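Local structure of putative gdp-fucose protein o-fucosyltransferase 1 (Caenorhabditis elegans, 3ZY2) at residues Asn8-Phe13 / Tyr166-Phe171; Lys93-Cys98 / Gly135-Gly140; Asp326-Asn331 / Arg352-Phe357. The protein belongs to the GT-B clan of glycosyltransferases, whose fold has two Rossmann-like domains, and binds guanosine-5'-diphosphate. All blocks are in the same frame, centred on the assembly; numbering follows the deposited sequence.

Contact 1: residues Asn8-Phe13 / Tyr166-Phe171; sequences NGYIVF and YPVLAF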
loop_
_atom_site.group_PDB
_atom_site.type_symbol
_atom_site.label_atom_id
_atom_site.label_comp_id
_atom_site.label_asym_id
_atom_site.label_seq_id
_atom_site.Cartn_x
_atom_site.Cartn_y
_atom_site.Cartn_z
ATOM N N ASN A 8 -23.652 -0.474 15.165
ATOM C CA ASN A 8 -22.936 -0.182 13.918
ATOM C C ASN A 8 -21.538 -0.787 13.864
ATOM O O ASN A 8 -20.934 -0.864 12.802
ATOM C CB ASN A 8 -22.820 1.326 13.683
ATOM C CG ASN A 8 -24.150 1.981 13.328
ATOM O OD1 ASN A 8 -24.214 3.200 13.163
ATOM N ND2 ASN A 8 -25.216 1.182 13.205
ATOM N N GLY A 9 -21.016 -1.194 15.014
ATOM C CA GLY A 9 -19.709 -1.831 15.043
ATOM C C GLY A 9 -18.568 -0.889 15.379
ATOM O O GLY A 9 -18.785 0.262 15.813
ATOM N N TYR A 10 -17.360 -1.398 15.167
ATOM C CA TYR A 10 -16.120 -0.754 15.631
ATOM C C TYR A 10 -15.060 -0.652 14.552
ATOM O O TYR A 10 -15.060 -1.403 13.570
ATOM C CB TYR A 10 -15.524 -1.535 16.819
ATOM C CG TYR A 10 -16.454 -1.539 17.991
ATOM C CD1 TYR A 10 -17.503 -2.475 18.073
ATOM C CD2 TYR A 10 -16.333 -0.589 19.007
ATOM C CE1 TYR A 10 -18.385 -2.460 19.140
ATOM C CE2 TYR A 10 -17.215 -0.575 20.068
ATOM C CZ TYR A 10 -18.234 -1.510 20.128
ATOM O OH TYR A 10 -19.083 -1.460 21.203
ATOM N N ILE A 11 -14.140 0.285 14.758
ATOM C CA ILE A 11 -12.907 0.369 13.987
ATOM C C ILE A 11 -11.753 0.293 14.966
ATOM O O ILE A 11 -11.770 0.993 15.976
ATOM C CB ILE A 11 -12.815 1.697 13.195
ATOM C CG1 ILE A 11 -13.836 1.732 12.064
ATOM C CG2 ILE A 11 -11.406 1.928 12.630
ATOM C CD1 ILE A 11 -14.164 3.153 11.624
ATOM N N VAL A 12 -10.762 -0.530 14.655
ATOM C CA VAL A 12 -9.520 -0.602 15.453
ATOM C C VAL A 12 -8.355 -0.562 14.482
ATOM O O VAL A 12 -8.453 -1.090 13.361
ATOM C CB VAL A 12 -9.480 -1.856 16.386
ATOM C CG1 VAL A 12 -9.537 -3.176 15.596
ATOM C CG2 VAL A 12 -8.250 -1.803 17.309
ATOM N N PHE A 13 -7.275 0.109 14.869
ATOM C CA PHE A 13 -6.137 0.265 13.954
ATOM C C PHE A 13 -4.841 0.423 14.706
ATOM O O PHE A 13 -4.835 0.791 15.901
ATOM C CB PHE A 13 -6.342 1.466 12.993
ATOM C CG PHE A 13 -6.030 2.804 13.622
ATOM C CD1 PHE A 13 -6.908 3.379 14.534
ATOM C CD2 PHE A 13 -4.829 3.462 13.302
ATOM C CE1 PHE A 13 -6.597 4.610 15.140
ATOM C CE2 PHE A 13 -4.503 4.696 13.912
ATOM C CZ PHE A 13 -5.394 5.257 14.820
ATOM N N TYR A 166 -19.451 -7.968 9.888
ATOM C CA TYR A 166 -18.209 -7.201 10.129
ATOM C C TYR A 166 -18.354 -6.239 11.310
ATOM O O TYR A 166 -18.406 -5.009 11.130
ATOM C CB TYR A 166 -17.768 -6.439 8.875
ATOM C CG TYR A 166 -17.585 -7.327 7.679
ATOM C CD1 TYR A 166 -16.424 -8.081 7.529
ATOM C CD2 TYR A 166 -18.579 -7.428 6.703
ATOM C CE1 TYR A 166 -16.250 -8.920 6.444
ATOM C CE2 TYR A 166 -18.414 -8.256 5.606
ATOM C CZ TYR A 166 -17.245 -8.994 5.475
ATOM O OH TYR A 166 -17.096 -9.823 4.391
ATOM N N PRO A 167 -18.413 -6.792 12.532
ATOM C CA PRO A 167 -18.594 -5.956 13.712
ATOM C C PRO A 167 -17.385 -5.057 13.968
ATOM O O PRO A 167 -17.530 -3.995 14.584
ATOM C CB PRO A 167 -18.755 -6.974 14.847
ATOM C CG PRO A 167 -18.208 -8.251 14.323
ATOM C CD PRO A 167 -18.456 -8.231 12.861
ATOM N N VAL A 168 -16.216 -5.497 13.510
ATOM C CA VAL A 168 -14.969 -4.761 13.752
ATOM C C VAL A 168 -14.165 -4.659 12.462
ATOM O O VAL A 168 -13.763 -5.670 11.896
ATOM C CB VAL A 168 -14.088 -5.409 14.863
ATOM C CG1 VAL A 168 -12.760 -4.608 15.013
ATOM C CG2 VAL A 168 -14.829 -5.485 16.204
ATOM N N LEU A 169 -13.905 -3.437 11.996
ATOM C CA LEU A 169 -12.980 -3.242 10.895
ATOM C C LEU A 169 -11.613 -3.031 11.517
ATOM O O LEU A 169 -11.444 -2.116 12.323
ATOM C CB LEU A 169 -13.365 -2.009 10.059
ATOM C CG LEU A 169 -14.446 -1.987 8.974
ATOM C CD1 LEU A 169 -15.471 -3.139 9.020
ATOM C CD2 LEU A 169 -15.147 -0.650 8.929
ATOM N N ALA A 170 -10.643 -3.867 11.165
ATOM C CA ALA A 170 -9.308 -3.801 11.755
ATOM C C ALA A 170 -8.253 -3.488 10.714
ATOM O O ALA A 170 -8.092 -4.230 9.762
ATOM C CB ALA A 170 -8.979 -5.108 12.469
ATOM N N PHE A 171 -7.528 -2.388 10.905
ATOM C CA PHE A 171 -6.549 -1.895 9.931
ATOM C C PHE A 171 -5.124 -1.924 10.510
ATOM O O PHE A 171 -4.858 -1.304 11.549
ATOM C CB PHE A 171 -6.877 -0.445 9.554
ATOM C CG PHE A 171 -8.251 -0.231 8.974
ATOM C CD1 PHE A 171 -9.354 0.033 9.805
ATOM C CD2 PHE A 171 -8.443 -0.203 7.588
ATOM C CE1 PHE A 171 -10.605 0.272 9.271
ATOM C CE2 PHE A 171 -9.691 0.039 7.059
ATOM C CZ PHE A 171 -10.781 0.255 7.878
#
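The F171 ring receives I11 CG2 and V12 O at its edge, near the ring plane, I11 CG2 3.8 Å from F171 CE1. P167 O sits at the edge of the Y10 ring, while V168 CG2 approaches that ring obliquely and reaches Y10 CB at 4.1 Å. The F13 ring leads away from 166-171 towards F27 and V30 of helix 20-37, leaving its CB against F171 CB (4.0 Å). V12 CG1 lies between the backbone N and the carbonyl carbon (chi1 61°), where it touches V168 CG1 at 3.6 Å and A170 CB at 3.7 Å. On the other face the I11 and L169 side chains cross at a slant, I11 CG1 4.1 Å from L169 CD2. Strands 10-13 and 168-171 are parallel neighbours inside the N-terminal Rossmann-like sheet of the GT-B fold: Y10, V12, V168 and A170 share one face, with Y10 and V168 meeting helix 77-88, and I11, F13, L169 and F171 share the other, with I11, F13 and L169 meeting helix 20-37. Backbone bonds alternate between the strands, Y10 N to P167 O (2.7 Å), L169 N to Y10 O, V12 N to L169 O and F171 N to V12 O, and CA-H...O contacts such as I11 CA to L169 O reinforce the pairing. Y10 O is gripped twice, since R39 also donates to it. G9 CA lies 3.1 Å from P167 O, and at its positive phi (97°) a CB would run into that oxygen and N8 O, which calls for glycine. The Y10 hydroxyl bonds to D6 N, and strand 40-42 pairs with the remaining edge of 10-13.

Contact 2: residues Lys93-Cys98 / Gly135-Gly140; sequences KRKAFC and GDEYFG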
loop_
_atom_site.group_PDB
_atom_site.type_symbol
_atom_site.label_atom_id
_atom_site.label_comp_id
_atom_site.label_asym_id
_atom_site.label_seq_id
_atom_site.Cartn_x
_atom_site.Cartn_y
_atom_site.Cartn_z
ATOM N N LYS A 93 -13.421 -14.425 13.695
ATOM C CA LYS A 93 -13.882 -13.414 12.745
ATOM C C LYS A 93 -12.951 -12.215 12.685
ATOM O O LYS A 93 -13.332 -11.138 12.210
ATOM C CB LYS A 93 -15.345 -13.004 12.978
ATOM C CG LYS A 93 -15.629 -12.195 14.229
ATOM C CD LYS A 93 -17.139 -11.921 14.408
ATOM C CE LYS A 93 -17.957 -13.218 14.530
ATOM N NZ LYS A 93 -19.261 -13.055 15.256
ATOM N N ARG A 94 -11.728 -12.425 13.160
ATOM C CA ARG A 94 -10.712 -11.370 13.147
ATOM C C ARG A 94 -10.040 -11.302 11.778
ATOM O O ARG A 94 -9.037 -11.979 11.514
ATOM C CB ARG A 94 -9.718 -11.553 14.291
ATOM C CG ARG A 94 -10.438 -11.462 15.646
ATOM C CD ARG A 94 -9.544 -11.536 16.849
ATOM N NE ARG A 94 -10.386 -11.514 18.048
ATOM C CZ ARG A 94 -9.950 -11.701 19.290
ATOM N NH1 ARG A 94 -8.666 -11.940 19.531
ATOM N NH2 ARG A 94 -10.813 -11.654 20.297
ATOM N N LYS A 95 -10.630 -10.473 10.919
ATOM C CA LYS A 95 -10.111 -10.214 9.576
ATOM C C LYS A 95 -9.288 -8.927 9.526
ATOM O O LYS A 95 -9.611 -7.931 10.195
ATOM C CB LYS A 95 -11.267 -10.178 8.567
ATOM C CG LYS A 95 -12.042 -11.517 8.422
ATOM C CD LYS A 95 -12.631 -11.638 7.028
ATOM C CE LYS A 95 -13.041 -13.063 6.666
ATOM N NZ LYS A 95 -14.240 -13.510 7.432
ATOM N N ALA A 96 -8.197 -8.967 8.762
ATOM C CA ALA A 96 -7.384 -7.782 8.525
ATOM C C ALA A 96 -7.914 -7.057 7.299
ATOM O O ALA A 96 -8.277 -7.690 6.296
ATOM C CB ALA A 96 -5.942 -8.170 8.312
ATOM N N PHE A 97 -7.943 -5.735 7.384
ATOM C CA PHE A 97 -8.423 -4.892 6.300
ATOM C C PHE A 97 -7.256 -4.154 5.696
ATOM O O PHE A 97 -6.449 -3.553 6.410
ATOM C CB PHE A 97 -9.475 -3.896 6.796
ATOM C CG PHE A 97 -10.824 -4.504 7.021
ATOM C CD1 PHE A 97 -11.006 -5.474 8.010
ATOM C CD2 PHE A 97 -11.914 -4.141 6.220
ATOM C CE1 PHE A 97 -12.248 -6.050 8.222
ATOM C CE2 PHE A 97 -13.173 -4.717 6.445
ATOM C CZ PHE A 97 -13.331 -5.672 7.436
ATOM N N CYS A 98 -7.172 -4.196 4.367
ATOM C CA CYS A 98 -6.160 -3.430 3.655
ATOM C C CYS A 98 -6.649 -3.023 2.260
ATOM O O CYS A 98 -7.714 -3.452 1.822
ATOM C CB CYS A 98 -4.850 -4.213 3.587
ATOM S SG CYS A 98 -4.975 -5.687 2.594
ATOM N N GLY A 135 -7.931 -14.031 8.090
ATOM C CA GLY A 135 -8.386 -13.766 6.717
ATOM C C GLY A 135 -8.278 -12.286 6.410
ATOM O O GLY A 135 -8.010 -11.482 7.307
ATOM N N ASP A 136 -8.511 -11.938 5.147
ATOM C CA ASP A 136 -8.351 -10.573 4.665
ATOM C C ASP A 136 -9.616 -10.020 4.017
ATOM O O ASP A 136 -10.407 -10.774 3.433
ATOM C CB ASP A 136 -7.142 -10.479 3.725
ATOM C CG ASP A 136 -5.810 -10.606 4.465
ATOM O OD1 ASP A 136 -5.734 -10.304 5.678
ATOM O OD2 ASP A 136 -4.819 -10.989 3.821
ATOM N N GLU A 137 -9.818 -8.710 4.189
ATOM C CA GLU A 137 -10.844 -7.943 3.469
ATOM C C GLU A 137 -10.194 -6.740 2.793
ATOM O O GLU A 137 -9.343 -6.079 3.382
ATOM C CB GLU A 137 -11.979 -7.481 4.397
ATOM C CG GLU A 137 -12.835 -8.611 4.981
ATOM C CD GLU A 137 -13.896 -9.173 4.023
ATOM O OE1 GLU A 137 -14.239 -8.509 3.013
ATOM O OE2 GLU A 137 -14.413 -10.283 4.311
ATOM N N TYR A 138 -10.580 -6.477 1.547
ATOM C CA TYR A 138 -10.006 -5.387 0.751
ATOM C C TYR A 138 -11.021 -4.285 0.522
ATOM O O TYR A 138 -12.214 -4.563 0.414
ATOM C CB TYR A 138 -9.488 -5.931 -0.586
ATOM C CG TYR A 138 -8.604 -7.133 -0.387
ATOM C CD1 TYR A 138 -7.346 -7.005 0.201
ATOM C CD2 TYR A 138 -9.024 -8.398 -0.771
ATOM C CE1 TYR A 138 -6.543 -8.122 0.421
ATOM C CE2 TYR A 138 -8.224 -9.514 -0.576
ATOM C CZ TYR A 138 -6.981 -9.367 0.017
ATOM O OH TYR A 138 -6.210 -10.495 0.208
ATOM N N PHE A 139 -10.554 -3.037 0.484
ATOM C CA PHE A 139 -11.453 -1.890 0.310
ATOM C C PHE A 139 -11.018 -0.928 -0.801
ATOM O O PHE A 139 -11.680 0.089 -1.045
ATOM C CB PHE A 139 -11.657 -1.132 1.639
ATOM C CG PHE A 139 -10.390 -0.599 2.237
ATOM C CD1 PHE A 139 -9.842 0.604 1.792
ATOM C CD2 PHE A 139 -9.741 -1.292 3.260
ATOM C CE1 PHE A 139 -8.656 1.099 2.345
ATOM C CE2 PHE A 139 -8.555 -0.804 3.823
ATOM C CZ PHE A 139 -8.013 0.392 3.372
ATOM N N GLY A 140 -9.920 -1.265 -1.475
ATOM C CA GLY A 140 -9.405 -0.467 -2.587
ATOM C C GLY A 140 -10.355 -0.293 -3.760
ATOM O O GLY A 140 -10.221 0.658 -4.527
#
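The side chains of F97 and E137 run alongside each other in the same direction and make a CH-pi contact: E137 CB stands over the centre of the F97 ring, 3.7 Å from its centroid and 14° off the normal. A second aromatic contact is sulfur-based. C98 SG, between the backbone N and the carbonyl carbon at chi1 66°, comes to the edge of the Y138 ring, 3.6 Å from Y138 CD1, while its covalent bond to C114 closes a disulfide. F139 has F97 C at its ring edge, and F139 CE2 lies 3.3 Å from C98 C.

The main-chain bonds are those of a parallel pair: A96 N to G135 O, E137 N to A96 O (2.8 Å), C98 N to E137 O, and last F139 N to C98 O, longer at 3.2 Å and more bent.

Charged groups form the third set. In E137, chi2 (-79°) turns CD off the line of the chain. E137 OE2 meets the aliphatic part of K95, 3.5 Å from K95 CD; K95 NZ stays 4.5 Å from E137 OE2, beyond a salt bridge. Both charges find partners in the second subunit, K95 NZ with D232 and E137 OE1 with R237 of that chain, while E137 OE2 also bonds to the hydroxyl of Y166. These bonds would be expected to favour the ionised carboxylate. On the opposite face D136 OD1 touches A96 CB at 3.4 Å, and its OD2 accepts from the backbone N of C114.

Strand 135-138 is the outermost of the N-terminal sheet within this chain; 95-98 lies between it and 168-171, bonding to A170 through F97, and the F97 ring meets F161 edge-to-face beyond helix 157-160.

Contact 3: residues Asp326-Asn331 / Arg352-Phe357; sequences DLFVGN and RPSAFF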
loop_
_atom_site.group_PDB
_atom_site.type_symbol
_atom_site.label_atom_id
_atom_site.label_comp_id
_atom_site.label_asym_id
_atom_site.label_seq_id
_atom_site.Cartn_x
_atom_site.Cartn_y
_atom_site.Cartn_z
ATOM N N ASP A 326 3.651 31.681 25.414
ATOM C CA ASP A 326 3.153 32.949 24.876
ATOM C C ASP A 326 3.424 33.045 23.392
ATOM O O ASP A 326 2.590 33.581 22.663
ATOM C CB ASP A 326 3.738 34.108 25.669
ATOM C CG ASP A 326 3.344 34.043 27.143
ATOM O OD1 ASP A 326 4.001 33.292 27.921
ATOM O OD2 ASP A 326 2.344 34.715 27.534
ATOM N N LEU A 327 4.554 32.520 22.940
ATOM C CA LEU A 327 4.887 32.422 21.509
ATOM C C LEU A 327 5.628 31.110 21.289
ATOM O O LEU A 327 6.505 30.770 22.075
ATOM C CB LEU A 327 5.777 33.581 21.051
ATOM C CG LEU A 327 6.235 33.493 19.582
ATOM C CD1 LEU A 327 5.034 33.654 18.634
ATOM C CD2 LEU A 327 7.304 34.528 19.272
ATOM N N PHE A 328 5.246 30.368 20.253
ATOM C CA PHE A 328 5.901 29.129 19.849
ATOM C C PHE A 328 6.634 29.385 18.540
ATOM O O PHE A 328 6.052 29.952 17.621
ATOM C CB PHE A 328 4.857 28.042 19.623
ATOM C CG PHE A 328 5.389 26.795 18.922
ATOM C CD1 PHE A 328 6.466 26.070 19.439
ATOM C CD2 PHE A 328 4.780 26.341 17.762
ATOM C CE1 PHE A 328 6.904 24.925 18.781
ATOM C CE2 PHE A 328 5.243 25.190 17.110
ATOM C CZ PHE A 328 6.299 24.472 17.633
ATOM N N VAL A 329 7.914 29.003 18.493
ATOM C CA VAL A 329 8.670 28.969 17.212
ATOM C C VAL A 329 9.013 27.518 16.924
ATOM O O VAL A 329 9.774 26.892 17.673
ATOM C CB VAL A 329 9.956 29.834 17.221
ATOM C CG1 VAL A 329 10.531 29.946 15.787
ATOM C CG2 VAL A 329 9.678 31.224 17.773
ATOM N N GLY A 330 8.434 26.974 15.855
ATOM C CA GLY A 330 8.646 25.570 15.525
ATOM C C GLY A 330 9.471 25.318 14.291
ATOM O O GLY A 330 9.989 26.267 13.676
ATOM N N ASN A 331 9.554 24.036 13.956
ATOM C CA ASN A 331 10.167 23.578 12.723
ATOM C C ASN A 331 9.048 23.202 11.776
ATOM O O ASN A 331 8.250 22.309 12.064
ATOM C CB ASN A 331 11.052 22.374 13.011
ATOM C CG ASN A 331 11.792 21.931 11.797
ATOM O OD1 ASN A 331 11.171 21.535 10.811
ATOM N ND2 ASN A 331 13.118 22.040 11.822
ATOM N N ARG A 352 -3.531 30.893 19.378
ATOM C CA ARG A 352 -2.384 31.442 20.068
ATOM C C ARG A 352 -1.251 31.544 19.046
ATOM O O ARG A 352 -1.117 30.658 18.186
ATOM C CB ARG A 352 -2.006 30.515 21.218
ATOM C CG ARG A 352 -2.986 30.476 22.377
ATOM C CD ARG A 352 -2.522 29.498 23.523
ATOM N NE ARG A 352 -3.465 29.541 24.643
ATOM C CZ ARG A 352 -3.462 28.755 25.719
ATOM N NH1 ARG A 352 -2.558 27.798 25.873
ATOM N NH2 ARG A 352 -4.406 28.920 26.651
ATOM N N PRO A 353 -0.431 32.597 19.126
ATOM C CA PRO A 353 0.524 32.824 18.041
ATOM C C PRO A 353 1.676 31.841 17.920
ATOM O O PRO A 353 2.246 31.389 18.924
ATOM C CB PRO A 353 1.073 34.214 18.327
ATOM C CG PRO A 353 0.909 34.389 19.768
ATOM C CD PRO A 353 -0.375 33.664 20.141
ATOM N N SER A 354 2.019 31.543 16.675
ATOM C CA SER A 354 3.132 30.684 16.361
ATOM C C SER A 354 3.937 31.265 15.202
ATOM O O SER A 354 3.437 32.108 14.426
ATOM C CB SER A 354 2.655 29.280 15.986
ATOM O OG SER A 354 1.833 28.722 17.021
ATOM N N ALA A 355 5.178 30.813 15.116
ATOM C CA ALA A 355 6.086 31.164 14.026
ATOM C C ALA A 355 6.937 29.941 13.769
ATOM O O ALA A 355 6.894 28.986 14.538
ATOM C CB ALA A 355 6.973 32.345 14.416
ATOM N N PHE A 356 7.722 29.983 12.695
ATOM C CA PHE A 356 8.602 28.884 12.338
ATOM C C PHE A 356 9.957 29.429 11.943
ATOM O O PHE A 356 10.058 30.510 11.351
ATOM C CB PHE A 356 8.028 28.089 11.174
ATOM C CG PHE A 356 6.736 27.412 11.492
ATOM C CD1 PHE A 356 6.730 26.176 12.113
ATOM C CD2 PHE A 356 5.513 28.029 11.172
ATOM C CE1 PHE A 356 5.542 25.531 12.418
ATOM C CE2 PHE A 356 4.318 27.392 11.478
ATOM C CZ PHE A 356 4.341 26.137 12.108
ATOM N N PHE A 357 11.002 28.677 12.265
ATOM C CA PHE A 357 12.348 29.052 11.818
ATOM C C PHE A 357 12.396 29.174 10.301
ATOM O O PHE A 357 11.840 28.364 9.575
ATOM C CB PHE A 357 13.394 28.057 12.311
ATOM C CG PHE A 357 13.609 28.095 13.795
ATOM C CD1 PHE A 357 14.252 29.181 14.382
ATOM C CD2 PHE A 357 13.142 27.057 14.600
ATOM C CE1 PHE A 357 14.445 29.235 15.746
ATOM C CE2 PHE A 357 13.336 27.096 15.977
ATOM C CZ PHE A 357 13.979 28.194 16.553
#
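F328 and A355 share the shortest backbone bond here, A355 N to F328 O at 2.8 Å. The next donor, G330 N, bonds to A355 O at 2.9 Å, tilted from the carbonyl plane, and also lies over the centre of the F328 ring. F357 N then donates to G330 O at 3.0 Å, almost in line with the carbonyl (C=O...N angle 175°). At the start of the pairing the bond from F328 N to P353 O is weak, 3.4 Å, and the same oxygen accepts a second bond from R344 NH2. CA-H...O contacts add to this set, V329 CA to A355 O among them.

The polar side chains are bonded by residues outside the two strands. S354 OG lies at the edge of the F328 ring, 3.9 Å from F328 CD2, and has a weak bond to R344 NE. D326 OD1 takes the salt bridge of K211 and the backbone N of F213. N331, buried, has its OD1 bonded to V333 N and its ND2 to C260 O; its backbone N bonds to S337 OG.

Among apolar groups, V329 CG1, anti to the backbone N (chi1 -170°), is centred over one face of the F357 ring, 3.8 Å from the centroid and only 3° off the normal. L327 CD1 meets P353 CB at 4.0 Å.

Strand 327-330, helix 335-346 and strand 354-356 form a beta-alpha-beta crossover of the C-terminal Rossmann-like sheet; the loop after strand 327-330 and the start of helix 335-346 supply S334, T335 and F336 to the GDP pocket. That helix packs on the F328 face, and helix 264-278 touches L327, V329 and F357, on the side of V329 and A355; 213-218 pairs with the other edge of 327-330, and 354-356 ends the sheet within this chain.

In the fold
Contacts 1 and 2 belong to one parallel sheet, in the order 10-13, 168-171, 95-98, 135-138, and their centres lie about 10 Å apart. Strands 168-171 and 95-98 join them directly, and contact 2 is nested in the chain loop that contact 1 closes. Contact 3 follows later in sequence, in the separate sheet 307-308, 282-287, 213-218, 327-330, 354-356, its centre about 38 Å from that of contact 1 and about 42 Å from that of contact 2, on the opposite side of the chain's centre. The two sheets are the cores of the two Rossmann-like halves of a GT-B fold, and the GDP pocket draws residues from both halves.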